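Local structure of putative cytoplasmic protein (Salmonella typhimurium, 2GK3) at residues Ser19-Met24 with Ser36-Gly41; Gly125-Phe130 with Pro229-Gln234; His62-Ala67 with Asn89-Gln94; Val13-Glu18 with Ile56-Ala61. The protein is of unknown function but assembles into a hexamer and belongs to a family of putative glutamine amidotransferases of the class I glutaminase clan. All coordinates share one frame; numbering follows the deposited sequence. Where two conformers were deposited one is given.

Contacts 1 and 4 share strand 12-28: its first half pairs in parallel with strand 55-59 (contact 4), and its second half forms a hairpin with strand 31-40 (contact 1). In sequence, contact 1 falls between the two segments of contact 4. Their centres are about 16 Å apart, and they meet where G41 N lies 2.7 Å from E18 O. Contact 3 follows, helix 61-67 coming directly after strand 55-59; its centre is about 12 Å from that of contact 4, and V64 packs on I16 and M59. Contact 2, last, joins two loops about 16 Å from contact 4, centre to centre. Sheet, hairpin arm and helices are thus joined, the arm reaching other subunits, consistent with a part in hexamer assembly.

Contact 1 (Ser19-Met24 with Ser36-Gly41); sequences SWHIHM and SKYEEG
The beta hairpin formed by strands 12-28 and 31-40 brings W20 against E39 and H23 against S36. W20 and E39 are an antiparallel hydrogen-bonded pair, with W20 N to E39 O and E39 N to W20 O both 3.2 Å. Their side chains add a third link: W20 NE1 donates to E39 OE2 at 2.9 Å, nearly straight and in the indole plane, but meeting the carboxylate from above its plane. CG of W20 sits between the backbone N and the carbonyl carbon (chi1 54°); E39 O lies over the centre of the ring, and G41 CA comes to 3.4 Å from CH2. K37 NZ forms a salt bridge with E39 OE1, its hydrogen bond long and weak at 3.4 Å. On the opposite face, in one of two deposited conformers of H21 and so less certain, Y38 CD1 lies over the imidazole, 3.3 Å from H21 NE2, with the planes 41° apart. Further along, H23 ND1 donates to S36 OG at 3.0 Å in the ring plane, and that hydroxyl also bonds S27 of a neighbouring subunit. Residues H21 to M24 pair with an antiparallel strand of another subunit, so this is a hairpin arm continued as an intersubunit beta sheet.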
loop_
_atom_site.group_PDB
_atom_site.type_symbol
_atom_site.label_atom_id
_atom_site.label_comp_id
_atom_site.label_asym_id
_atom_site.label_seq_id
_atom_site.Cartn_x
_atom_site.Cartn_y
_atom_site.Cartn_z
ATOM N N SER E 19 -13.295 11.358 10.217
ATOM C CA SER E 19 -12.551 11.713 9.014
ATOM C C SER E 19 -11.579 10.610 8.642
ATOM O O SER E 19 -11.149 9.843 9.500
ATOM C CB SER E 19 -11.806 13.030 9.218
ATOM O OG SER E 19 -10.871 12.910 10.254
ATOM N N TRP E 20 -11.246 10.534 7.359
ATOM C CA TRP E 20 -10.326 9.521 6.878
ATOM C C TRP E 20 -9.649 9.934 5.569
ATOM O O TRP E 20 -10.139 10.814 4.856
ATOM C CB TRP E 20 -11.032 8.158 6.734
ATOM C CG TRP E 20 -12.249 8.238 5.899
ATOM C CD1 TRP E 20 -12.300 8.206 4.534
ATOM C CD2 TRP E 20 -13.604 8.375 6.347
ATOM N NE1 TRP E 20 -13.602 8.306 4.106
ATOM C CE2 TRP E 20 -14.420 8.416 5.198
ATOM C CE3 TRP E 20 -14.207 8.460 7.604
ATOM C CZ2 TRP E 20 -15.806 8.546 5.269
ATOM C CZ3 TRP E 20 -15.570 8.590 7.676
ATOM C CH2 TRP E 20 -16.358 8.634 6.519
ATOM N N HIS E 21 -8.538 9.260 5.258
ATOM C CA HIS E 21 -7.717 9.516 4.072
ATOM C C HIS E 21 -7.522 8.195 3.308
ATOM O O HIS E 21 -6.643 7.401 3.667
ATOM C CB HIS E 21 -6.326 10.038 4.495
ATOM C CG HIS E 21 -6.278 11.490 4.874
ATOM N ND1 HIS E 21 -6.388 11.926 6.176
ATOM C CD2 HIS E 21 -6.065 12.600 4.128
ATOM C CE1 HIS E 21 -6.280 13.243 6.215
ATOM N NE2 HIS E 21 -6.084 13.678 4.984
ATOM N N ILE E 22 -8.315 7.940 2.263
ATOM C CA ILE E 22 -8.168 6.685 1.513
ATOM C C ILE E 22 -7.051 6.823 0.504
ATOM O O ILE E 22 -7.004 7.787 -0.256
ATOM C CB ILE E 22 -9.455 6.193 0.776
ATOM C CG1 ILE E 22 -10.643 6.027 1.731
ATOM C CG2 ILE E 22 -9.201 4.863 0.079
ATOM C CD1 ILE E 22 -11.598 7.184 1.675
ATOM N N HIS E 23 -6.145 5.853 0.517
ATOM C CA HIS E 23 -5.290 5.622 -0.616
ATOM C C HIS E 23 -5.900 4.480 -1.429
ATOM O O HIS E 23 -6.088 3.397 -0.906
ATOM C CB HIS E 23 -3.882 5.294 -0.153
ATOM C CG HIS E 23 -2.907 5.158 -1.276
ATOM N ND1 HIS E 23 -2.634 6.191 -2.150
ATOM C CD2 HIS E 23 -2.158 4.104 -1.685
ATOM C CE1 HIS E 23 -1.756 5.779 -3.047
ATOM N NE2 HIS E 23 -1.449 4.518 -2.786
HETATM N N MSE E 24 -6.248 4.730 -2.691
HETATM C CA MSE E 24 -6.779 3.659 -3.571
HETATM C C MSE E 24 -5.791 3.245 -4.610
HETATM O O MSE E 24 -5.387 4.059 -5.435
HETATM C CB MSE E 24 -7.980 4.111 -4.372
HETATM C CG MSE E 24 -9.102 4.651 -3.615
HETATM SE SE MSE E 24 -10.622 4.652 -4.778
HETATM C CE MSE E 24 -11.488 5.882 -3.620
ATOM N N SER E 36 -6.019 9.365 -4.332
ATOM C CA SER E 36 -6.080 9.535 -2.893
ATOM C C SER E 36 -7.196 10.474 -2.553
ATOM O O SER E 36 -7.384 11.481 -3.211
ATOM C CB SER E 36 -4.740 9.989 -2.291
ATOM O OG SER E 36 -3.805 8.930 -2.359
ATOM N N LYS E 37 -7.914 10.127 -1.489
ATOM C CA LYS E 37 -9.229 10.678 -1.256
ATOM C C LYS E 37 -9.425 10.988 0.239
ATOM O O LYS E 37 -9.494 10.068 1.070
ATOM C CB LYS E 37 -10.288 9.671 -1.765
ATOM C CG LYS E 37 -11.693 10.235 -1.812
ATOM C CD LYS E 37 -12.743 9.176 -2.197
ATOM C CE LYS E 37 -14.080 9.877 -2.400
ATOM N NZ LYS E 37 -15.208 8.911 -2.497
ATOM N N TYR E 38 -9.484 12.278 0.568
ATOM C CA TYR E 38 -9.985 12.722 1.870
ATOM C C TYR E 38 -11.535 12.811 1.899
ATOM O O TYR E 38 -12.159 13.205 0.912
ATOM C CB TYR E 38 -9.354 14.058 2.244
ATOM C CG TYR E 38 -9.757 14.567 3.603
ATOM C CD1 TYR E 38 -9.329 13.918 4.769
ATOM C CD2 TYR E 38 -10.550 15.700 3.734
ATOM C CE1 TYR E 38 -9.691 14.378 6.035
ATOM C CE2 TYR E 38 -10.928 16.175 5.002
ATOM C CZ TYR E 38 -10.500 15.504 6.143
ATOM O OH TYR E 38 -10.856 15.954 7.393
ATOM N N GLU E 39 -12.144 12.419 3.021
ATOM C CA GLU E 39 -13.583 12.613 3.248
ATOM C C GLU E 39 -13.808 12.859 4.717
ATOM O O GLU E 39 -13.007 12.448 5.563
ATOM C CB GLU E 39 -14.452 11.406 2.832
ATOM C CG GLU E 39 -14.049 10.654 1.560
ATOM C CD GLU E 39 -15.056 9.574 1.184
ATOM O OE1 GLU E 39 -16.120 9.943 0.643
ATOM O OE2 GLU E 39 -14.797 8.361 1.422
ATOM N N GLU E 40 -14.902 13.549 5.016
ATOM C CA GLU E 40 -15.389 13.680 6.373
ATOM C C GLU E 40 -16.751 13.016 6.442
ATOM O O GLU E 40 -17.557 13.166 5.530
ATOM C CB GLU E 40 -15.438 15.138 6.773
ATOM C CG GLU E 40 -14.045 15.685 6.906
ATOM C CD GLU E 40 -13.989 17.129 7.321
ATOM O OE1 GLU E 40 -12.884 17.571 7.680
ATOM O OE2 GLU E 40 -15.034 17.814 7.301
ATOM N N GLY E 41 -16.991 12.271 7.522
ATOM C CA GLY E 41 -18.093 11.329 7.579
ATOM C C GLY E 41 -19.367 11.779 8.255
ATOM O O GLY E 41 -20.411 11.152 8.057
#

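Contact 2 (Gly125-Phe130 with Pro229-Gln234); sequences GGYLSF and PHWGTQ
The indole of W231 receives the edge of the Y127 ring on one face, in an offset edge-to-face pair with centroids 5.5 Å apart and planes at 72°. Y127 CD1 stands above the rim of the indole, while Y127 CE1 approaches W231 CZ2 to 3.6 Å; seen from the tyrosine, CZ2 lies at the edge and in its plane. The imidazole of H230 has W231 CD1 over one face, toward the rim, and Y127 OH at its edge, 3.4 Å from H230 CE1. The backbone is touched too: G126 CA meets W231 CZ3 at 3.7 Å, just where a type I turn from G126 to S129 begins. The two loops follow strands 120-124 and 218-223, parallel neighbours in the sheet, and a cis peptide bond precedes H230. W231 NE1 donates to E160 OE1, and Y127 OH makes a weak hydrogen bond with E160 OE2, so the two oxygens of one carboxylate serve the two rings. A glycerol, probably from the crystallisation liquor, is hydrogen-bonded by H230 ND1 and W231 N. F98 of a neighbouring subunit meets the H230 ring edge-to-face, and F33 of another subunit meets Y127 in the same manner.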
loop_
_atom_site.group_PDB
_atom_site.type_symbol
_atom_site.label_atom_id
_atom_site.label_comp_id
_atom_site.label_asym_id
_atom_site.label_seq_id
_atom_site.Cartn_x
_atom_site.Cartn_y
_atom_site.Cartn_z
ATOM N N GLY E 125 -20.627 4.486 17.843
ATOM C CA GLY E 125 -20.098 3.253 17.265
ATOM C C GLY E 125 -19.631 3.315 15.827
ATOM O O GLY E 125 -20.007 4.216 15.068
ATOM N N GLY E 126 -18.819 2.333 15.444
ATOM C CA GLY E 126 -18.235 2.266 14.104
ATOM C C GLY E 126 -17.019 1.352 14.044
ATOM O O GLY E 126 -16.682 0.697 15.034
ATOM N N TYR E 127 -16.358 1.309 12.880
ATOM C CA TYR E 127 -15.230 0.417 12.648
ATOM C C TYR E 127 -14.023 0.829 13.491
ATOM O O TYR E 127 -13.244 -0.032 13.888
ATOM C CB TYR E 127 -14.869 0.363 11.159
ATOM C CG TYR E 127 -15.757 -0.544 10.279
ATOM C CD1 TYR E 127 -17.036 -0.942 10.692
ATOM C CD2 TYR E 127 -15.306 -0.983 9.038
ATOM C CE1 TYR E 127 -17.848 -1.753 9.886
ATOM C CE2 TYR E 127 -16.095 -1.792 8.229
ATOM C CZ TYR E 127 -17.370 -2.174 8.656
ATOM O OH TYR E 127 -18.151 -2.986 7.856
ATOM N N LEU E 128 -13.885 2.133 13.778
ATOM C CA LEU E 128 -12.790 2.632 14.651
ATOM C C LEU E 128 -13.265 3.178 15.987
ATOM O O LEU E 128 -12.662 4.063 16.572
ATOM C CB LEU E 128 -11.806 3.574 13.898
ATOM C CG LEU E 128 -10.951 2.443 13.315
ATOM C CD1 LEU E 128 -11.012 2.227 11.812
ATOM C CD2 LEU E 128 -9.558 2.196 13.921
ATOM N N SER E 129 -14.384 2.621 16.437
ATOM C CA SER E 129 -14.911 2.847 17.770
ATOM C C SER E 129 -14.923 1.514 18.554
ATOM O O SER E 129 -14.876 0.429 17.955
ATOM C CB SER E 129 -16.329 3.404 17.660
ATOM O OG SER E 129 -16.341 4.754 17.218
ATOM N N PHE E 130 -14.988 1.625 19.885
ATOM C CA PHE E 130 -15.046 0.486 20.806
ATOM C C PHE E 130 -13.903 -0.484 20.513
ATOM O O PHE E 130 -12.720 -0.111 20.669
ATOM C CB PHE E 130 -16.450 -0.145 20.808
ATOM C CG PHE E 130 -17.524 0.825 21.251
ATOM C CD1 PHE E 130 -17.566 1.276 22.570
ATOM C CD2 PHE E 130 -18.449 1.340 20.330
ATOM C CE1 PHE E 130 -18.542 2.223 22.981
ATOM C CE2 PHE E 130 -19.417 2.280 20.720
ATOM C CZ PHE E 130 -19.468 2.727 22.036
ATOM N N PRO E 229 -23.519 6.465 7.275
ATOM C CA PRO E 229 -23.448 5.211 6.492
ATOM C C PRO E 229 -22.117 4.498 6.714
ATOM O O PRO E 229 -21.169 5.158 7.114
ATOM C CB PRO E 229 -23.523 5.694 5.037
ATOM C CG PRO E 229 -24.124 7.068 5.100
ATOM C CD PRO E 229 -23.647 7.650 6.398
ATOM N N HIS E 230 -22.049 3.179 6.479
ATOM C CA HIS E 230 -23.236 2.393 6.036
ATOM C C HIS E 230 -24.167 1.882 7.151
ATOM O O HIS E 230 -25.304 1.531 6.883
ATOM C CB HIS E 230 -22.851 1.272 5.055
ATOM C CG HIS E 230 -22.354 0.014 5.703
ATOM N ND1 HIS E 230 -21.148 -0.065 6.369
ATOM C CD2 HIS E 230 -22.893 -1.228 5.755
ATOM C CE1 HIS E 230 -20.969 -1.297 6.810
ATOM N NE2 HIS E 230 -22.017 -2.023 6.454
ATOM N N TRP E 231 -23.697 1.854 8.393
ATOM C CA TRP E 231 -24.514 1.375 9.516
ATOM C C TRP E 231 -25.694 2.290 9.816
ATOM O O TRP E 231 -26.808 1.802 10.043
ATOM C CB TRP E 231 -23.674 1.230 10.766
ATOM C CG TRP E 231 -22.850 0.017 10.800
ATOM C CD1 TRP E 231 -22.735 -0.935 9.828
ATOM C CD2 TRP E 231 -21.965 -0.372 11.854
ATOM N NE1 TRP E 231 -21.849 -1.908 10.222
ATOM C CE2 TRP E 231 -21.369 -1.590 11.470
ATOM C CE3 TRP E 231 -21.632 0.182 13.106
ATOM C CZ2 TRP E 231 -20.444 -2.259 12.286
ATOM C CZ3 TRP E 231 -20.710 -0.496 13.916
ATOM C CH2 TRP E 231 -20.121 -1.682 13.498
ATOM N N GLY E 232 -25.440 3.602 9.857
ATOM C CA GLY E 232 -26.509 4.594 9.921
ATOM C C GLY E 232 -27.127 4.716 8.534
ATOM O O GLY E 232 -26.464 5.125 7.586
ATOM N N THR E 233 -28.391 4.334 8.403
ATOM C CA THR E 233 -29.055 4.346 7.098
ATOM C C THR E 233 -29.553 5.729 6.729
ATOM O O THR E 233 -29.736 6.573 7.600
ATOM C CB THR E 233 -30.234 3.382 7.044
ATOM O OG1 THR E 233 -31.149 3.698 8.102
ATOM C CG2 THR E 233 -29.743 1.953 7.165
ATOM N N GLN E 234 -29.771 5.949 5.430
ATOM C CA GLN E 234 -30.384 7.183 4.941
ATOM C C GLN E 234 -31.703 7.406 5.660
ATOM O O GLN E 234 -32.068 8.538 5.963
ATOM C CB GLN E 234 -30.618 7.122 3.425
ATOM C CG GLN E 234 -29.353 7.205 2.565
ATOM C CD GLN E 234 -28.417 8.327 3.018
ATOM O OE1 GLN E 234 -28.772 9.525 2.985
ATOM N NE2 GLN E 234 -27.213 7.939 3.461
#

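Contact 3 (His62-Ala67 with Asn89-Gln94); sequences HTVQIA and NTFLLQ
V64, on helix 61-67, makes the apolar part of this contact with T90 and F91 of helix 88-92. CG1 is the branch that does the touching. Anti to the backbone N (chi1 172°), it lies 3.7 Å from F91 CD2 and 3.8 Å from T90 CG2. The same threonine methyl also meets Q65 CG at 3.9 Å, the two side chains crossing at about a right angle. Beyond the helix end, the aliphatic part of Q94 packs against helical backbone, with CG 3.5 Å from V64 O and CB against Q65 O. These two short helices follow strands 55-59 and 80-84, each of which pairs in parallel with strand 12-28; the side chains of V64 and F91 also rest on I16 of that strand, so the helices pack together against the sheet. Polar links between the segments run through water. One water accepts from Q65 NE2 and donates to T90 O and L93 O, joining the glutamine to carbonyls near the end of helix 88-92. A second lies 3.0 Å from V64 O and 2.7 Å from Q94 OE1. The other end of the Q94 amide is fixed within its own segment, NE2 donating to F91 O at 3.1 Å. Q65 OE1 and NE2 bond Y38 N and S36 O of a neighbouring subunit, while T90 OG1 bonds Y30 N of another.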
loop_
_atom_site.group_PDB
_atom_site.type_symbol
_atom_site.label_atom_id
_atom_site.label_comp_id
_atom_site.label_asym_id
_atom_site.label_seq_id
_atom_site.Cartn_x
_atom_site.Cartn_y
_atom_site.Cartn_z
ATOM N N HIS E 62 -6.774 13.585 12.003
ATOM C CA HIS E 62 -5.419 14.124 11.756
ATOM C C HIS E 62 -5.030 15.230 12.734
ATOM O O HIS E 62 -3.867 15.334 13.121
ATOM C CB HIS E 62 -5.147 14.504 10.273
ATOM C CG HIS E 62 -6.063 15.549 9.712
ATOM N ND1 HIS E 62 -7.058 15.253 8.803
ATOM C CD2 HIS E 62 -6.134 16.884 9.922
ATOM C CE1 HIS E 62 -7.703 16.355 8.479
ATOM N NE2 HIS E 62 -7.175 17.356 9.158
ATOM N N THR E 63 -6.007 16.012 13.179
ATOM C CA THR E 63 -5.753 17.121 14.096
ATOM C C THR E 63 -5.440 16.652 15.527
ATOM O O THR E 63 -4.767 17.354 16.271
ATOM C CB THR E 63 -6.957 18.095 14.102
ATOM O OG1 THR E 63 -7.239 18.493 12.761
ATOM C CG2 THR E 63 -6.687 19.330 14.938
ATOM N N VAL E 64 -5.959 15.492 15.927
ATOM C CA VAL E 64 -5.555 14.875 17.189
ATOM C C VAL E 64 -4.055 14.523 17.154
ATOM O O VAL E 64 -3.353 14.738 18.139
ATOM C CB VAL E 64 -6.421 13.619 17.517
ATOM C CG1 VAL E 64 -5.873 12.843 18.743
ATOM C CG2 VAL E 64 -7.881 14.012 17.733
ATOM N N GLN E 65 -3.585 14.003 16.014
ATOM C CA GLN E 65 -2.176 13.645 15.781
ATOM C C GLN E 65 -1.203 14.819 15.919
ATOM O O GLN E 65 -0.171 14.683 16.562
ATOM C CB GLN E 65 -1.980 13.017 14.394
ATOM C CG GLN E 65 -2.712 11.720 14.131
ATOM C CD GLN E 65 -2.118 10.943 12.946
ATOM O OE1 GLN E 65 -2.132 11.412 11.800
ATOM N NE2 GLN E 65 -1.604 9.741 13.220
ATOM N N ILE E 66 -1.549 15.954 15.306
ATOM C CA ILE E 66 -0.750 17.191 15.286
ATOM C C ILE E 66 -0.900 18.056 16.540
ATOM O O ILE E 66 0.063 18.706 16.975
ATOM C CB ILE E 66 -1.263 18.173 14.169
ATOM C CG1 ILE E 66 -1.035 17.678 12.756
ATOM C CG2 ILE E 66 -0.648 19.587 14.321
ATOM C CD1 ILE E 66 -1.620 18.706 11.749
ATOM N N ALA E 67 -2.121 18.116 17.076
ATOM C CA ALA E 67 -2.530 19.266 17.888
ATOM C C ALA E 67 -3.596 18.983 18.926
ATOM O O ALA E 67 -4.389 19.876 19.254
ATOM C CB ALA E 67 -3.018 20.401 16.970
ATOM N N ASN E 89 -5.345 4.399 19.382
ATOM C CA ASN E 89 -3.975 4.614 18.927
ATOM C C ASN E 89 -3.760 6.062 18.511
ATOM O O ASN E 89 -2.676 6.613 18.730
ATOM C CB ASN E 89 -3.634 3.692 17.753
ATOM C CG ASN E 89 -3.448 2.227 18.162
ATOM O OD1 ASN E 89 -3.117 1.912 19.304
ATOM N ND2 ASN E 89 -3.621 1.329 17.203
ATOM N N THR E 90 -4.785 6.688 17.936
ATOM C CA THR E 90 -4.646 8.073 17.469
ATOM C C THR E 90 -4.388 9.024 18.637
ATOM O O THR E 90 -3.491 9.867 18.551
ATOM C CB THR E 90 -5.830 8.562 16.577
ATOM O OG1 THR E 90 -5.895 7.745 15.407
ATOM C CG2 THR E 90 -5.625 10.031 16.139
ATOM N N PHE E 91 -5.147 8.853 19.721
ATOM C CA PHE E 91 -4.957 9.615 20.957
ATOM C C PHE E 91 -3.642 9.301 21.684
ATOM O O PHE E 91 -2.951 10.200 22.137
ATOM C CB PHE E 91 -6.105 9.345 21.896
ATOM C CG PHE E 91 -7.408 9.922 21.448
ATOM C CD1 PHE E 91 -8.390 9.101 20.902
ATOM C CD2 PHE E 91 -7.671 11.284 21.594
ATOM C CE1 PHE E 91 -9.613 9.612 20.493
ATOM C CE2 PHE E 91 -8.909 11.811 21.178
ATOM C CZ PHE E 91 -9.883 10.951 20.629
ATOM N N LEU E 92 -3.311 8.020 21.791
ATOM C CA LEU E 92 -2.144 7.561 22.519
ATOM C C LEU E 92 -0.816 7.803 21.800
ATOM O O LEU E 92 0.205 8.037 22.461
ATOM C CB LEU E 92 -2.290 6.067 22.850
ATOM C CG LEU E 92 -3.275 5.745 23.986
ATOM C CD1 LEU E 92 -3.758 4.296 23.982
ATOM C CD2 LEU E 92 -2.673 6.127 25.346
ATOM N N LEU E 93 -0.836 7.720 20.467
ATOM C CA LEU E 93 0.366 7.718 19.628
ATOM C C LEU E 93 0.379 8.908 18.675
ATOM O O LEU E 93 0.532 8.747 17.449
ATOM C CB LEU E 93 0.464 6.409 18.824
ATOM C CG LEU E 93 0.406 5.097 19.610
ATOM C CD1 LEU E 93 0.393 3.897 18.675
ATOM C CD2 LEU E 93 1.586 5.033 20.585
ATOM N N GLN E 94 0.203 10.100 19.249
ATOM C CA GLN E 94 0.373 11.352 18.523
ATOM C C GLN E 94 1.791 11.428 17.917
ATOM O O GLN E 94 2.724 10.750 18.367
ATOM C CB GLN E 94 0.104 12.544 19.438
ATOM C CG GLN E 94 -1.321 12.615 19.982
ATOM C CD GLN E 94 -1.466 13.574 21.183
ATOM O OE1 GLN E 94 -0.871 14.657 21.207
ATOM N NE2 GLN E 94 -2.262 13.181 22.169
HETATM O O HOH W 1 -0.926 16.205 18.978
HETATM O O HOH W 2 -1.888 9.554 16.289
#

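Contact 4 (Val13-Glu18 with Ile56-Ala61); sequences VLFIGE and IDYMPA
G17 O accepts a 2.7 Å hydrogen bond from Y58 OH, in the plane of the carbonyl, and E18 O lies 3.0 Å from the same hydroxyl; both oxygens are near the plane of the tyrosine ring. The F15 and Y58 side chains cross obliquely, Y58 CE1 coming to 3.9 Å from F15 CD2, while Y58 CD1 is 3.4 Å from F15 O. Behind this bond runs a regular parallel ladder in which D57 N, F15 N, M59 N and G17 N donate in turn to V13 O, D57 O, F15 O and M59 O. G17 ends it with a positive phi of 116°, backbone angles at which a CB would be jammed against the preceding carbonyl O, which explains the glycine. On the face shared with F15 and Y58, the V13 and I56 side chains lie side by side, pointing the same way, with V13 CB 4.1 Å from I56 CD1. On the other face, L14 CD2 touches M59 CB at 3.9 Å. The polar end of E18 turns to S84 OG. Strand 12-28 is flanked on its other edge by strand 80-84, while helix 43-51 covers the face of F15, I56 and Y58 through L45, L46 and L49; helix 61-67 lies against the face of L14, I16 and M59.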
loop_
_atom_site.group_PDB
_atom_site.type_symbol
_atom_site.label_atom_id
_atom_site.label_comp_id
_atom_site.label_asym_id
_atom_site.label_seq_id
_atom_site.Cartn_x
_atom_site.Cartn_y
_atom_site.Cartn_z
ATOM N N VAL E 13 -19.559 21.849 22.575
ATOM C CA VAL E 13 -19.197 20.432 22.402
ATOM C C VAL E 13 -17.991 20.265 21.470
ATOM O O VAL E 13 -17.946 20.874 20.405
ATOM C CB VAL E 13 -20.399 19.616 21.868
ATOM C CG1 VAL E 13 -19.999 18.155 21.529
ATOM C CG2 VAL E 13 -21.551 19.652 22.861
ATOM N N LEU E 14 -17.025 19.443 21.882
ATOM C CA LEU E 14 -15.885 19.063 21.047
ATOM C C LEU E 14 -16.219 17.754 20.340
ATOM O O LEU E 14 -16.442 16.743 20.987
ATOM C CB LEU E 14 -14.633 18.882 21.916
ATOM C CG LEU E 14 -13.210 19.117 21.391
ATOM C CD1 LEU E 14 -12.277 18.108 22.007
ATOM C CD2 LEU E 14 -13.064 19.091 19.866
ATOM N N PHE E 15 -16.280 17.766 19.016
ATOM C CA PHE E 15 -16.590 16.549 18.276
ATOM C C PHE E 15 -15.309 16.018 17.618
ATOM O O PHE E 15 -14.745 16.673 16.740
ATOM C CB PHE E 15 -17.685 16.817 17.235
ATOM C CG PHE E 15 -18.231 15.559 16.575
ATOM C CD1 PHE E 15 -19.492 15.084 16.897
ATOM C CD2 PHE E 15 -17.476 14.864 15.627
ATOM C CE1 PHE E 15 -19.987 13.930 16.297
ATOM C CE2 PHE E 15 -17.959 13.713 15.025
ATOM C CZ PHE E 15 -19.209 13.244 15.355
ATOM N N ILE E 16 -14.844 14.845 18.053
ATOM C CA ILE E 16 -13.610 14.278 17.548
ATOM C C ILE E 16 -13.847 13.086 16.616
ATOM O O ILE E 16 -14.598 12.152 16.928
ATOM C CB ILE E 16 -12.655 13.876 18.683
ATOM C CG1 ILE E 16 -12.554 14.985 19.741
ATOM C CG2 ILE E 16 -11.288 13.550 18.130
ATOM C CD1 ILE E 16 -11.728 14.597 20.990
ATOM N N GLY E 17 -13.216 13.129 15.452
ATOM C CA GLY E 17 -13.114 11.950 14.606
ATOM C C GLY E 17 -13.813 12.115 13.294
ATOM O O GLY E 17 -13.785 13.180 12.722
ATOM N N GLU E 18 -14.431 11.044 12.814
ATOM C CA GLU E 18 -15.270 11.081 11.599
ATOM C C GLU E 18 -14.579 11.670 10.363
ATOM O O GLU E 18 -15.196 12.364 9.556
ATOM C CB GLU E 18 -16.623 11.772 11.878
ATOM C CG GLU E 18 -17.602 10.917 12.653
ATOM C CD GLU E 18 -18.087 9.696 11.878
ATOM O OE1 GLU E 18 -18.040 9.698 10.626
ATOM O OE2 GLU E 18 -18.525 8.724 12.530
ATOM N N ILE E 56 -20.261 23.849 18.190
ATOM C CA ILE E 56 -19.339 22.714 17.921
ATOM C C ILE E 56 -17.916 23.130 17.508
ATOM O O ILE E 56 -17.753 23.993 16.649
ATOM C CB ILE E 56 -19.880 21.792 16.800
ATOM C CG1 ILE E 56 -21.191 21.110 17.195
ATOM C CG2 ILE E 56 -18.828 20.751 16.402
ATOM C CD1 ILE E 56 -21.020 19.727 17.826
ATOM N N ASP E 57 -16.897 22.525 18.125
ATOM C CA ASP E 57 -15.563 22.474 17.540
ATOM C C ASP E 57 -15.341 21.100 16.912
ATOM O O ASP E 57 -15.498 20.070 17.571
ATOM C CB ASP E 57 -14.487 22.723 18.591
ATOM C CG ASP E 57 -14.405 24.179 19.010
ATOM O OD1 ASP E 57 -15.180 25.019 18.491
ATOM O OD2 ASP E 57 -13.573 24.480 19.887
ATOM N N TYR E 58 -14.988 21.092 15.639
ATOM C CA TYR E 58 -14.714 19.858 14.943
ATOM C C TYR E 58 -13.215 19.572 14.888
ATOM O O TYR E 58 -12.418 20.397 14.427
ATOM C CB TYR E 58 -15.297 19.873 13.537
ATOM C CG TYR E 58 -15.096 18.570 12.817
ATOM C CD1 TYR E 58 -15.358 17.354 13.455
ATOM C CD2 TYR E 58 -14.663 18.538 11.504
ATOM C CE1 TYR E 58 -15.169 16.146 12.808
ATOM C CE2 TYR E 58 -14.490 17.329 10.842
ATOM C CZ TYR E 58 -14.741 16.135 11.510
ATOM O OH TYR E 58 -14.556 14.930 10.866
HETATM N N MSE E 59 -12.845 18.389 15.363
HETATM C CA MSE E 59 -11.461 17.974 15.357
HETATM C C MSE E 59 -11.332 16.646 14.617
HETATM O O MSE E 59 -11.525 15.577 15.208
HETATM C CB MSE E 59 -10.932 17.876 16.782
HETATM C CG MSE E 59 -9.442 17.584 16.858
HETATM SE SE MSE E 59 -8.787 17.391 18.678
HETATM C CE MSE E 59 -8.907 19.253 19.252
ATOM N N PRO E 60 -11.012 16.709 13.307
ATOM C CA PRO E 60 -10.777 15.479 12.552
ATOM C C PRO E 60 -9.627 14.682 13.172
ATOM O O PRO E 60 -8.788 15.253 13.868
ATOM C CB PRO E 60 -10.383 15.973 11.164
ATOM C CG PRO E 60 -10.801 17.418 11.098
ATOM C CD PRO E 60 -10.850 17.930 12.487
ATOM N N ALA E 61 -9.595 13.377 12.915
ATOM C CA ALA E 61 -8.510 12.505 13.381
ATOM C C ALA E 61 -7.088 13.065 13.193
ATOM O O ALA E 61 -6.287 13.028 14.133
ATOM C CB ALA E 61 -8.628 11.134 12.744
#